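Local coordinates for protein 2-oxoglutarate-dependent dioxygenase DAO (Oryza sativa subsp. indica, PDB 6KUN) that probably catalyses the iron- and 2-oxoglutarate-dependent, irreversible oxidation of the auxin indole-3-acetic acid to inactive 2-oxoindole-3-acetic acid, at residues E3-D8 against A29-F34; L91-A96 against D148-F153; N224-N229 against L263-H268. All blocks are in the same frame, centred on the assembly; numbering follows the deposited sequence.

Interaction 1: residues E3-D8 against A29-F34; sequences EIPAID and ARLGCF
Apolar contacts between side chains make up most of this interface. I4 points toward the 29-34 segment, CG1 facing L31 and C33 and CG2 facing F34. The I4 and L31 side chains cross at about a right angle, I4 CG1 4.0 Å from L31 CD1, while I4 CG2, anti to the backbone N, rests 3.6 Å from F34 CA. The same L31 CD1 also takes P5 CD at 3.8 Å. I4 CG1 comes within 4.3 Å of C33 SG as well. Farther along, I7 crosses F34 obliquely, I7 CG1 3.8 Å from F34 CD2. The phenylalanine holds CG between its own N and carbonyl carbon (chi1 59°), which puts the ring beside I7, and its side chain also packs on L24 and C28 of helix 18-30. A flat apolar ring and branched aliphatics suit this buried place, bringing no polar groups to satisfy.

Backbones also meet: P5 O lies 3.4 Å from F34 CA. The hydrogen bonds that join them as strands fall one step on, where P5 and I7 pair with R35, and I7 also with S37. G32, just past the helix, has positive phi (75°), a conformation glycine adopts easily, and it turns the chain from helix into strand.

The C33 side chain is about 7 Å from that of H232, a predicted iron ligand. Together the segments belong to a beta-alpha-beta unit, in which strand 6-8 runs parallel to strand 33-37 with helix 18-30 as the connection, at one edge of the main sheet of this jelly-roll dioxygenase.

Interaction 2: residues L91-A96 against D148-F153; sequences LCDAAA and DWPCQF
The D93 carboxylate is the polar centre of this contact. OD1 accepts the C151 N-H at 2.9 Å (167°). It also takes the A95 N-H at 3.0 Å, as an Asx turn, both donors approaching from above the carboxylate plane. OD2 accepts a hydrogen bond from a water at 2.7 Å, which donates its second one to D148 O. With CG anti to its backbone N, the carboxylate reaches the C151 N-H while OD1 stays near A95 N; so many donors would probably keep it ionised. An alanine here would lose both OD1 bonds and the water link, and would probably loosen the turn against the start of strand 151-158.

A94 N donates to C151 O at 2.9 Å, from above the carbonyl plane, and L91 and F153 form an antiparallel hydrogen-bonded pair, F153 N meeting L91 O almost straight (174°). A cis peptide precedes D93, the first residue of a type I turn running to A96.

Small residues allow close packing. A94 CB sits 3.7 Å from F153 CB, while A95 CB approaches W149 O to 3.3 Å and also meets C151 SG. The P150 side chain crosses that of D93 obliquely, its CB and CG beside OD2. Q152, bent at chi2, brings OE1 to 3.5 Å from C92 CB, and its side chain is about 5 Å from bound indole-3-acetic acid.

L91 packs on V100 and F103 of helix 97-106, A95 and C151 meet H125 of helix 111-138, and strand 242-249 flanks strand 151-158 through I245, M247 and L249.

Interaction 3: residues N224-N229 against L263-H268; sequences NGRLHN and LVDGEH
The R226 guanidinium and the H268 imidazole are the flat groups that overlap. CZ of R226 lies 3.9 Å above one face of the ring, offset toward its rim, and the planes meet at 50°, a tilted overlap. H268 CD2 lies over one face of the guanidinium, while L263 O and D265 OD2 stand at its edge, the D265 carboxylate turned 75° from it, so the salt bridge is not coplanar.

Arginine suits this place because its extended chain carries several in-plane donors. NE donates to L263 O at 3.0 Å, in the guanidinium plane and on a carbonyl lone pair; NH2 adds a weak bond to the same oxygen and a 2.7 Å salt bridge to D265 OD2. L263 O takes another from N224 ND2 at 3.2 Å, from above the carbonyl plane, while N224 OD1 accepts from R271 N. Asparagine tolerates the positive phi of N224, which closes the preceding helix in a Schellman motif.

D265 OD1 receives H268 ND1 on its syn lone pair at 3.0 Å, and H268 N as well. The aspartate's charge would favour a protonated imidazole, whereas the guanidinium would oppose it, so the ionisation of H268 probably reflects a balance.

Along the chain the contacts follow in series, interaction 1 first, then 2, then 3. Interactions 1 and 2 belong to the same mixed sheet: the first joins strand 6-8 at one border to strand 33-37, the second joins strands 86-92 and 151-158 toward the other. Their centres are 24 Å apart, on opposite sides of the chain's centre. Interaction 3 ties two peripheral loops together, with its centre 18 Å from that of interaction 1, yet the two touch: A29 CB packs 3.3 Å from R226 O, and H228 lies against L31 and G32. The jelly-roll sheet is thus clasped near both borders, with the 224-229 loop packed against the end of helix 18-30 and the turn after it.

Interaction 1: residues E3-D8 against A29-F34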
ATOM      1  N   GLU B   3      -7.168  10.658 -15.698  1.00 71.29           N
ATOM      2  CA  GLU B   3      -8.372  11.314 -16.183  1.00 71.42           C
ATOM      3  C   GLU B   3      -9.581  10.376 -16.199  1.00 72.89           C
ATOM      4  O   GLU B   3     -10.529  10.591 -16.947  1.00 80.15           O
ATOM      5  CB  GLU B   3      -8.175  11.859 -17.605  1.00 77.86           C
ATOM      6  CG  GLU B   3      -6.977  12.751 -17.806  1.00 93.05           C
ATOM      7  CD  GLU B   3      -6.998  13.442 -19.160  1.00 90.84           C
ATOM      8  OE1 GLU B   3      -7.505  14.581 -19.236  1.00 89.86           O
ATOM      9  OE2 GLU B   3      -6.521  12.841 -20.148  1.00 79.57           O
ATOM     10  N   ILE B   4      -9.537   9.314 -15.407  1.00 55.55           N
ATOM     11  CA  ILE B   4     -10.640   8.361 -15.311  1.00 41.23           C
ATOM     12  C   ILE B   4     -11.582   8.858 -14.222  1.00 34.51           C
ATOM     13  O   ILE B   4     -11.141   9.027 -13.075  1.00 30.05           O
ATOM     14  CB  ILE B   4     -10.122   6.951 -14.987  1.00 43.71           C
ATOM     15  CG1 ILE B   4      -9.695   6.227 -16.269  1.00 39.47           C
ATOM     16  CG2 ILE B   4     -11.184   6.145 -14.271  1.00 49.36           C
ATOM     17  CD1 ILE B   4      -8.713   7.003 -17.106  1.00 50.30           C
ATOM     18  N   PRO B   5     -12.871   9.063 -14.510  1.00 31.04           N
ATOM     19  CA  PRO B   5     -13.758   9.624 -13.489  1.00 33.21           C
ATOM     20  C   PRO B   5     -13.758   8.745 -12.257  1.00 36.32           C
ATOM     21  O   PRO B   5     -13.647   7.517 -12.362  1.00 24.75           O
ATOM     22  CB  PRO B   5     -15.147   9.627 -14.153  1.00 30.95           C
ATOM     23  CG  PRO B   5     -14.930   9.299 -15.554  1.00 32.95           C
ATOM     24  CD  PRO B   5     -13.625   8.575 -15.673  1.00 31.02           C
ATOM     25  N   ALA B   6     -13.899   9.395 -11.096  1.00 31.10           N
ATOM     26  CA  ALA B   6     -14.006   8.730  -9.797  1.00 22.17           C
ATOM     27  C   ALA B   6     -15.423   8.930  -9.272  1.00 24.32           C
ATOM     28  O   ALA B   6     -15.929  10.054  -9.264  1.00 31.27           O
ATOM     29  CB  ALA B   6     -12.975   9.286  -8.804  1.00 31.53           C
ATOM     30  N   ILE B   7     -16.056   7.837  -8.859  1.00 22.46           N
ATOM     31  CA  ILE B   7     -17.442   7.815  -8.414  1.00 24.29           C
ATOM     32  C   ILE B   7     -17.471   7.389  -6.960  1.00 33.54           C
ATOM     33  O   ILE B   7     -16.908   6.348  -6.606  1.00 27.20           O
ATOM     34  CB  ILE B   7     -18.297   6.845  -9.272  1.00 21.37           C
ATOM     35  CG1 ILE B   7     -18.287   7.261 -10.748  1.00 30.53           C
ATOM     36  CG2 ILE B   7     -19.741   6.762  -8.742  1.00 26.41           C
ATOM     37  CD1 ILE B   7     -18.835   8.659 -10.997  1.00 33.66           C
ATOM     38  N   ASP B   8     -18.144   8.162  -6.130  1.00 23.94           N
ATOM     39  CA  ASP B   8     -18.303   7.793  -4.722  1.00 30.86           C
ATOM     40  C   ASP B   8     -19.635   7.070  -4.546  1.00 29.99           C
ATOM     41  O   ASP B   8     -20.704   7.666  -4.743  1.00 29.82           O
ATOM     42  CB  ASP B   8     -18.216   9.019  -3.808  1.00 40.99           C
ATOM     43  CG  ASP B   8     -18.320   8.653  -2.344  1.00 44.40           C
ATOM     44  OD1 ASP B   8     -19.295   7.986  -1.961  1.00 37.73           O
ATOM     45  OD2 ASP B   8     -17.412   9.016  -1.572  1.00 58.35           O
ATOM     46  N   ALA B  29     -21.061   5.411 -20.262  1.00 21.03           N
ATOM     47  CA  ALA B  29     -21.488   5.564 -21.641  1.00 25.64           C
ATOM     48  C   ALA B  29     -20.345   6.039 -22.536  1.00 24.74           C
ATOM     49  O   ALA B  29     -20.227   5.620 -23.689  1.00 26.67           O
ATOM     50  CB  ALA B  29     -22.659   6.543 -21.715  1.00 27.00           C
ATOM     51  N   ARG B  30     -19.501   6.923 -22.020  1.00 24.60           N
ATOM     52  CA  ARG B  30     -18.490   7.525 -22.858  1.00 31.00           C
ATOM     53  C   ARG B  30     -17.172   6.796 -22.776  1.00 31.00           C
ATOM     54  O   ARG B  30     -16.476   6.754 -23.784  1.00 35.87           O
ATOM     55  CB  ARG B  30     -18.296   9.002 -22.484  1.00 35.12           C
ATOM     56  CG  ARG B  30     -19.449   9.869 -22.944  1.00 43.11           C
ATOM     57  CD  ARG B  30     -19.609  11.077 -22.082  1.00 56.51           C
ATOM     58  NE  ARG B  30     -18.332  11.732 -21.818  1.00 78.41           N
ATOM     59  CZ  ARG B  30     -18.213  12.906 -21.203  1.00 94.96           C
ATOM     60  NH1 ARG B  30     -19.302  13.557 -20.805  1.00107.06           N
ATOM     61  NH2 ARG B  30     -17.014  13.432 -20.990  1.00 83.89           N
ATOM     62  N   LEU B  31     -16.802   6.259 -21.606  1.00 26.65           N
ATOM     63  CA  LEU B  31     -15.518   5.592 -21.388  1.00 23.67           C
ATOM     64  C   LEU B  31     -15.625   4.097 -21.117  1.00 17.38           C
ATOM     65  O   LEU B  31     -14.709   3.345 -21.474  1.00 19.53           O
ATOM     66  CB  LEU B  31     -14.801   6.215 -20.184  1.00 29.95           C
ATOM     67  CG  LEU B  31     -13.281   6.390 -20.213  1.00 37.46           C
ATOM     68  CD1 LEU B  31     -12.741   6.581 -18.800  1.00 32.57           C
ATOM     69  CD2 LEU B  31     -12.520   5.304 -20.865  1.00 29.20           C
ATOM     70  N   GLY B  32     -16.683   3.648 -20.446  1.00 24.42           N
ATOM     71  CA  GLY B  32     -16.738   2.252 -20.025  1.00 24.07           C
ATOM     72  C   GLY B  32     -15.865   1.895 -18.855  1.00 20.71           C
ATOM     73  O   GLY B  32     -15.688   0.698 -18.595  1.00 21.26           O
ATOM     74  N   CYS B  33     -15.343   2.885 -18.128  1.00 16.33           N
ATOM     75  CA  CYS B  33     -14.334   2.681 -17.103  1.00 18.31           C
ATOM     76  C   CYS B  33     -14.447   3.810 -16.093  1.00 25.57           C
ATOM     77  O   CYS B  33     -14.670   4.961 -16.471  1.00 22.28           O
ATOM     78  CB  CYS B  33     -12.899   2.686 -17.657  1.00 18.76           C
ATOM     79  SG  CYS B  33     -11.540   2.341 -16.423  1.00 31.51           S
ATOM     80  N   PHE B  34     -14.348   3.478 -14.819  1.00 19.84           N
ATOM     81  CA  PHE B  34     -14.378   4.468 -13.760  1.00 19.29           C
ATOM     82  C   PHE B  34     -13.770   3.878 -12.498  1.00 26.34           C
ATOM     83  O   PHE B  34     -13.680   2.653 -12.340  1.00 20.56           O
ATOM     84  CB  PHE B  34     -15.799   4.985 -13.500  1.00 20.93           C
ATOM     85  CG  PHE B  34     -16.811   3.932 -13.097  1.00 19.91           C
ATOM     86  CD1 PHE B  34     -17.461   3.164 -14.047  1.00 23.23           C
ATOM     87  CD2 PHE B  34     -17.177   3.766 -11.763  1.00 23.08           C
ATOM     88  CE1 PHE B  34     -18.411   2.227 -13.702  1.00 25.43           C
ATOM     89  CE2 PHE B  34     -18.158   2.787 -11.413  1.00 16.97           C
ATOM     90  CZ  PHE B  34     -18.757   2.039 -12.385  1.00 26.47           C
TER

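Interaction 2: residues L91-A96 against D148-F153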
ATOM      1  N   LEU B  91     -11.675 -18.656  -9.473  1.00 16.45           N
ATOM      2  CA  LEU B  91     -12.789 -19.237  -8.736  1.00 18.67           C
ATOM      3  C   LEU B  91     -14.074 -18.904  -9.469  1.00 23.14           C
ATOM      4  O   LEU B  91     -14.458 -17.742  -9.561  1.00 23.97           O
ATOM      5  CB  LEU B  91     -12.836 -18.705  -7.318  1.00 19.29           C
ATOM      6  CG  LEU B  91     -13.845 -19.302  -6.340  1.00 29.28           C
ATOM      7  CD1 LEU B  91     -13.820 -18.385  -5.085  1.00 29.09           C
ATOM      8  CD2 LEU B  91     -15.237 -19.478  -6.808  1.00 35.92           C
ATOM      9  N   CYS B  92     -14.721 -19.929  -9.975  1.00 18.83           N
ATOM     10  CA  CYS B  92     -16.078 -19.924 -10.537  1.00 24.83           C
ATOM     11  C   CYS B  92     -16.851 -21.051  -9.853  1.00 20.08           C
ATOM     12  O   CYS B  92     -16.333 -22.173  -9.774  1.00 25.65           O
ATOM     13  CB  CYS B  92     -16.019 -20.166 -12.047  1.00 37.31           C
ATOM     14  SG  CYS B  92     -17.502 -19.688 -12.912  1.00 50.64           S
ATOM     15  N   ASP B  93     -18.054 -20.783  -9.322  1.00 23.92           N
ATOM     16  CA  ASP B  93     -18.848 -19.547  -9.420  1.00 31.55           C
ATOM     17  C   ASP B  93     -18.735 -18.728  -8.129  1.00 22.36           C
ATOM     18  O   ASP B  93     -19.189 -19.141  -7.089  1.00 18.36           O
ATOM     19  CB  ASP B  93     -20.334 -19.932  -9.712  1.00 36.46           C
ATOM     20  CG  ASP B  93     -21.269 -18.734  -9.789  1.00 27.52           C
ATOM     21  OD1 ASP B  93     -20.832 -17.578  -9.617  1.00 20.49           O
ATOM     22  OD2 ASP B  93     -22.476 -18.938 -10.046  1.00 32.34           O
ATOM     23  N   ALA B  94     -18.100 -17.548  -8.213  1.00 19.09           N
ATOM     24  CA  ALA B  94     -17.811 -16.771  -7.024  1.00 18.02           C
ATOM     25  C   ALA B  94     -19.037 -16.096  -6.435  1.00 17.83           C
ATOM     26  O   ALA B  94     -18.927 -15.491  -5.374  1.00 22.02           O
ATOM     27  CB  ALA B  94     -16.740 -15.725  -7.324  1.00 23.40           C
ATOM     28  N   ALA B  95     -20.192 -16.164  -7.103  1.00 15.22           N
ATOM     29  CA  ALA B  95     -21.438 -15.697  -6.524  1.00 23.22           C
ATOM     30  C   ALA B  95     -22.175 -16.805  -5.813  1.00 29.18           C
ATOM     31  O   ALA B  95     -23.196 -16.540  -5.161  1.00 28.51           O
ATOM     32  CB  ALA B  95     -22.345 -15.088  -7.592  1.00 29.41           C
ATOM     33  N   ALA B  96     -21.663 -18.037  -5.909  1.00 22.25           N
ATOM     34  CA  ALA B  96     -22.273 -19.222  -5.314  1.00 26.31           C
ATOM     35  C   ALA B  96     -21.590 -19.555  -4.001  1.00 25.20           C
ATOM     36  O   ALA B  96     -20.409 -19.976  -4.005  1.00 22.24           O
ATOM     37  CB  ALA B  96     -22.167 -20.399  -6.292  1.00 32.76           C
ATOM     38  N   ASP B 148     -27.541 -13.056  -8.017  1.00 22.69           N
ATOM     39  CA  ASP B 148     -27.293 -14.461  -8.327  1.00 26.11           C
ATOM     40  C   ASP B 148     -26.668 -14.666  -9.703  1.00 22.24           C
ATOM     41  O   ASP B 148     -26.529 -15.806 -10.170  1.00 28.60           O
ATOM     42  CB  ASP B 148     -28.589 -15.263  -8.207  1.00 40.72           C
ATOM     43  CG  ASP B 148     -29.475 -15.116  -9.413  1.00 59.90           C
ATOM     44  OD1 ASP B 148     -29.611 -13.998  -9.938  1.00 63.47           O
ATOM     45  OD2 ASP B 148     -30.040 -16.146  -9.839  1.00 87.81           O
ATOM     46  N   TRP B 149     -26.296 -13.583 -10.381  1.00 19.57           N
ATOM     47  CA  TRP B 149     -25.566 -13.719 -11.626  1.00 19.36           C
ATOM     48  C   TRP B 149     -24.235 -14.433 -11.355  1.00 16.81           C
ATOM     49  O   TRP B 149     -23.489 -14.018 -10.460  1.00 23.83           O
ATOM     50  CB  TRP B 149     -25.301 -12.346 -12.240  1.00 26.59           C
ATOM     51  CG  TRP B 149     -26.473 -11.659 -12.875  1.00 20.21           C
ATOM     52  CD1 TRP B 149     -27.786 -11.724 -12.506  1.00 22.39           C
ATOM     53  CD2 TRP B 149     -26.402 -10.746 -13.986  1.00 14.91           C
ATOM     54  NE1 TRP B 149     -28.548 -10.922 -13.345  1.00 21.63           N
ATOM     55  CE2 TRP B 149     -27.721 -10.338 -14.276  1.00 21.11           C
ATOM     56  CE3 TRP B 149     -25.361 -10.300 -14.808  1.00 16.84           C
ATOM     57  CZ2 TRP B 149     -28.011  -9.460 -15.303  1.00 25.50           C
ATOM     58  CZ3 TRP B 149     -25.669  -9.436 -15.847  1.00 16.11           C
ATOM     59  CH2 TRP B 149     -26.967  -9.022 -16.073  1.00 27.53           C
ATOM     60  N   PRO B 150     -23.875 -15.441 -12.146  1.00 20.48           N
ATOM     61  CA  PRO B 150     -22.541 -16.035 -12.020  1.00 20.82           C
ATOM     62  C   PRO B 150     -21.416 -15.013 -12.101  1.00 21.58           C
ATOM     63  O   PRO B 150     -21.471 -14.036 -12.863  1.00 18.95           O
ATOM     64  CB  PRO B 150     -22.495 -17.032 -13.180  1.00 25.68           C
ATOM     65  CG  PRO B 150     -23.924 -17.511 -13.269  1.00 23.78           C
ATOM     66  CD  PRO B 150     -24.713 -16.204 -13.093  1.00 26.71           C
ATOM     67  N   CYS B 151     -20.365 -15.275 -11.311  1.00 18.40           N
ATOM     68  CA  CYS B 151     -19.190 -14.411 -11.216  1.00 21.05           C
ATOM     69  C   CYS B 151     -17.935 -15.258 -11.263  1.00 17.58           C
ATOM     70  O   CYS B 151     -17.930 -16.424 -10.854  1.00 22.28           O
ATOM     71  CB  CYS B 151     -19.161 -13.585  -9.917  1.00 17.83           C
ATOM     72  SG  CYS B 151     -20.401 -12.259  -9.795  1.00 20.64           S
ATOM     73  N   GLN B 152     -16.859 -14.662 -11.771  1.00 14.71           N
ATOM     74  CA  GLN B 152     -15.519 -15.240 -11.656  1.00 23.48           C
ATOM     75  C   GLN B 152     -14.613 -14.315 -10.833  1.00 20.11           C
ATOM     76  O   GLN B 152     -14.572 -13.101 -11.060  1.00 18.09           O
ATOM     77  CB  GLN B 152     -14.920 -15.512 -13.043  1.00 20.76           C
ATOM     78  CG  GLN B 152     -13.411 -15.886 -13.006  1.00 35.16           C
ATOM     79  CD  GLN B 152     -13.090 -17.291 -13.491  1.00 57.01           C
ATOM     80  OE1 GLN B 152     -13.980 -18.049 -13.885  1.00 82.83           O
ATOM     81  NE2 GLN B 152     -11.813 -17.648 -13.460  1.00 55.76           N
ATOM     82  N   PHE B 153     -13.938 -14.895  -9.857  1.00 15.32           N
ATOM     83  CA  PHE B 153     -12.993 -14.198  -8.996  1.00 16.42           C
ATOM     84  C   PHE B 153     -11.618 -14.646  -9.439  1.00 17.30           C
ATOM     85  O   PHE B 153     -11.390 -15.849  -9.588  1.00 20.62           O
ATOM     86  CB  PHE B 153     -13.236 -14.536  -7.524  1.00 17.50           C
ATOM     87  CG  PHE B 153     -12.266 -13.855  -6.566  1.00 14.44           C
ATOM     88  CD1 PHE B 153     -12.311 -12.489  -6.366  1.00 27.08           C
ATOM     89  CD2 PHE B 153     -11.351 -14.595  -5.846  1.00 16.04           C
ATOM     90  CE1 PHE B 153     -11.439 -11.869  -5.479  1.00 25.25           C
ATOM     91  CE2 PHE B 153     -10.492 -13.977  -4.965  1.00 20.34           C
ATOM     92  CZ  PHE B 153     -10.528 -12.638  -4.778  1.00 19.78           C
TER
HETATM   93  O   HOH W   1     -24.901 -18.139  -9.029  1.00 39.74           O

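Interaction 3: residues N224-N229 against L263-H268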
ATOM      1  N   ASN B 224     -28.433  -2.138 -24.347  1.00 21.42           N
ATOM      2  CA  ASN B 224     -28.843  -1.762 -25.687  1.00 26.02           C
ATOM      3  C   ASN B 224     -27.924  -0.736 -26.309  1.00 28.64           C
ATOM      4  O   ASN B 224     -28.384   0.199 -26.950  1.00 23.31           O
ATOM      5  CB  ASN B 224     -30.273  -1.241 -25.727  1.00 24.66           C
ATOM      6  CG  ASN B 224     -30.822  -1.273 -27.126  1.00 38.31           C
ATOM      7  OD1 ASN B 224     -30.650  -2.252 -27.831  1.00 29.14           O
ATOM      8  ND2 ASN B 224     -31.387  -0.159 -27.560  1.00 34.40           N
ATOM      9  N   GLY B 225     -26.632  -0.888 -26.094  1.00 29.48           N
ATOM     10  CA  GLY B 225     -25.670   0.027 -26.666  1.00 24.57           C
ATOM     11  C   GLY B 225     -25.335   1.237 -25.825  1.00 30.15           C
ATOM     12  O   GLY B 225     -24.475   2.019 -26.227  1.00 30.23           O
ATOM     13  N   ARG B 226     -25.966   1.414 -24.671  1.00 24.49           N
ATOM     14  CA  ARG B 226     -25.786   2.632 -23.898  1.00 28.66           C
ATOM     15  C   ARG B 226     -24.536   2.637 -23.024  1.00 29.65           C
ATOM     16  O   ARG B 226     -24.044   3.712 -22.642  1.00 25.37           O
ATOM     17  CB  ARG B 226     -27.028   2.850 -23.030  1.00 31.90           C
ATOM     18  CG  ARG B 226     -28.255   3.204 -23.831  1.00 33.00           C
ATOM     19  CD  ARG B 226     -29.506   3.204 -22.993  1.00 41.89           C
ATOM     20  NE  ARG B 226     -30.654   3.493 -23.858  1.00 48.97           N
ATOM     21  CZ  ARG B 226     -30.942   4.716 -24.310  1.00 41.88           C
ATOM     22  NH1 ARG B 226     -30.175   5.738 -23.965  1.00 27.84           N
ATOM     23  NH2 ARG B 226     -31.991   4.904 -25.099  1.00 48.20           N
ATOM     24  N   LEU B 227     -24.001   1.502 -22.686  1.00 22.29           N
ATOM     25  CA  LEU B 227     -22.775   1.438 -21.870  1.00 22.85           C
ATOM     26  C   LEU B 227     -21.660   0.865 -22.728  1.00 27.95           C
ATOM     27  O   LEU B 227     -21.850  -0.177 -23.375  1.00 28.89           O
ATOM     28  CB  LEU B 227     -22.976   0.583 -20.632  1.00 23.96           C
ATOM     29  CG  LEU B 227     -24.129   0.884 -19.682  1.00 35.54           C
ATOM     30  CD1 LEU B 227     -24.190  -0.164 -18.602  1.00 34.51           C
ATOM     31  CD2 LEU B 227     -24.000   2.236 -19.089  1.00 41.95           C
ATOM     32  N   HIS B 228     -20.516   1.538 -22.718  1.00 24.03           N
ATOM     33  CA  HIS B 228     -19.414   1.232 -23.611  1.00 26.80           C
ATOM     34  C   HIS B 228     -18.580   0.075 -23.065  1.00 28.33           C
ATOM     35  O   HIS B 228     -18.073   0.150 -21.941  1.00 21.40           O
ATOM     36  CB  HIS B 228     -18.507   2.457 -23.765  1.00 26.99           C
ATOM     37  CG  HIS B 228     -17.316   2.221 -24.644  1.00 25.10           C
ATOM     38  ND1 HIS B 228     -17.439   1.878 -25.977  1.00 26.73           N
ATOM     39  CD2 HIS B 228     -15.985   2.247 -24.382  1.00 28.12           C
ATOM     40  CE1 HIS B 228     -16.231   1.726 -26.499  1.00 25.77           C
ATOM     41  NE2 HIS B 228     -15.330   1.962 -25.560  1.00 30.62           N
ATOM     42  N   ASN B 229     -18.389  -0.959 -23.883  1.00 20.92           N
ATOM     43  CA  ASN B 229     -17.500  -2.059 -23.522  1.00 15.04           C
ATOM     44  C   ASN B 229     -16.064  -1.627 -23.828  1.00 19.45           C
ATOM     45  O   ASN B 229     -15.665  -1.496 -24.990  1.00 23.06           O
ATOM     46  CB  ASN B 229     -17.876  -3.343 -24.246  1.00 18.70           C
ATOM     47  CG  ASN B 229     -18.084  -3.165 -25.716  1.00 25.51           C
ATOM     48  OD1 ASN B 229     -18.546  -2.105 -26.187  1.00 25.52           O
ATOM     49  ND2 ASN B 229     -17.775  -4.205 -26.473  1.00 25.21           N
ATOM     50  N   LEU B 263     -34.694   0.532 -22.368  1.00 55.31           N
ATOM     51  CA  LEU B 263     -33.496   1.083 -22.992  1.00 58.14           C
ATOM     52  C   LEU B 263     -33.577   1.123 -24.518  1.00 51.54           C
ATOM     53  O   LEU B 263     -32.637   1.631 -25.157  1.00 24.17           O
ATOM     54  CB  LEU B 263     -32.254   0.289 -22.584  1.00 54.10           C
ATOM     55  CG  LEU B 263     -31.980   0.177 -21.084  1.00 43.97           C
ATOM     56  CD1 LEU B 263     -32.142   1.512 -20.411  1.00 43.11           C
ATOM     57  CD2 LEU B 263     -32.894  -0.848 -20.459  1.00 52.72           C
ATOM     58  N   VAL B 264     -34.651   0.589 -25.111  1.00 42.20           N
ATOM     59  CA  VAL B 264     -34.907   0.690 -26.549  1.00 61.61           C
ATOM     60  C   VAL B 264     -36.060   1.666 -26.770  1.00 57.38           C
ATOM     61  O   VAL B 264     -37.180   1.439 -26.290  1.00 60.64           O
ATOM     62  CB  VAL B 264     -35.223  -0.676 -27.186  1.00 53.60           C
ATOM     63  CG1 VAL B 264     -36.081  -1.529 -26.252  1.00 54.82           C
ATOM     64  CG2 VAL B 264     -35.919  -0.462 -28.561  1.00 28.54           C
ATOM     65  N   ASP B 265     -35.789   2.741 -27.509  1.00 53.52           N
ATOM     66  CA  ASP B 265     -36.780   3.784 -27.783  1.00 48.10           C
ATOM     67  C   ASP B 265     -36.757   4.116 -29.268  1.00 47.46           C
ATOM     68  O   ASP B 265     -36.006   3.521 -30.047  1.00 41.76           O
ATOM     69  CB  ASP B 265     -36.510   5.031 -26.921  1.00 47.77           C
ATOM     70  CG  ASP B 265     -35.038   5.429 -26.893  1.00 48.53           C
ATOM     71  OD1 ASP B 265     -34.428   5.547 -27.967  1.00 47.49           O
ATOM     72  OD2 ASP B 265     -34.489   5.659 -25.785  1.00 45.86           O
ATOM     73  N   GLY B 266     -37.598   5.078 -29.674  1.00 54.74           N
ATOM     74  CA  GLY B 266     -37.617   5.485 -31.066  1.00 60.13           C
ATOM     75  C   GLY B 266     -36.246   5.857 -31.595  1.00 72.60           C
ATOM     76  O   GLY B 266     -35.920   5.568 -32.749  1.00 77.33           O
ATOM     77  N   GLU B 267     -35.418   6.493 -30.757  1.00 73.37           N
ATOM     78  CA  GLU B 267     -34.097   6.965 -31.156  1.00 69.39           C
ATOM     79  C   GLU B 267     -32.978   5.957 -30.902  1.00 66.84           C
ATOM     80  O   GLU B 267     -31.894   6.095 -31.482  1.00 59.06           O
ATOM     81  CB  GLU B 267     -33.761   8.264 -30.409  1.00 82.57           C
ATOM     82  CG  GLU B 267     -33.774   9.527 -31.256  1.00 88.65           C
ATOM     83  CD  GLU B 267     -32.434   9.795 -31.914  1.00 97.55           C
ATOM     84  OE1 GLU B 267     -31.473  10.133 -31.189  1.00 94.41           O
ATOM     85  OE2 GLU B 267     -32.344   9.660 -33.157  1.00104.56           O
ATOM     86  N   HIS B 268     -33.193   4.970 -30.032  1.00 61.23           N
ATOM     87  CA  HIS B 268     -32.228   3.894 -29.795  1.00 59.80           C
ATOM     88  C   HIS B 268     -32.982   2.573 -29.938  1.00 63.01           C
ATOM     89  O   HIS B 268     -33.483   2.023 -28.951  1.00 51.37           O
ATOM     90  CB  HIS B 268     -31.575   4.019 -28.420  1.00 66.05           C
ATOM     91  CG  HIS B 268     -30.892   5.333 -28.186  1.00 68.99           C
ATOM     92  ND1 HIS B 268     -31.572   6.463 -27.785  1.00 72.73           N
ATOM     93  CD2 HIS B 268     -29.593   5.695 -28.297  1.00 71.40           C
ATOM     94  CE1 HIS B 268     -30.720   7.464 -27.659  1.00 75.81           C
ATOM     95  NE2 HIS B 268     -29.513   7.025 -27.963  1.00 73.01           N
TER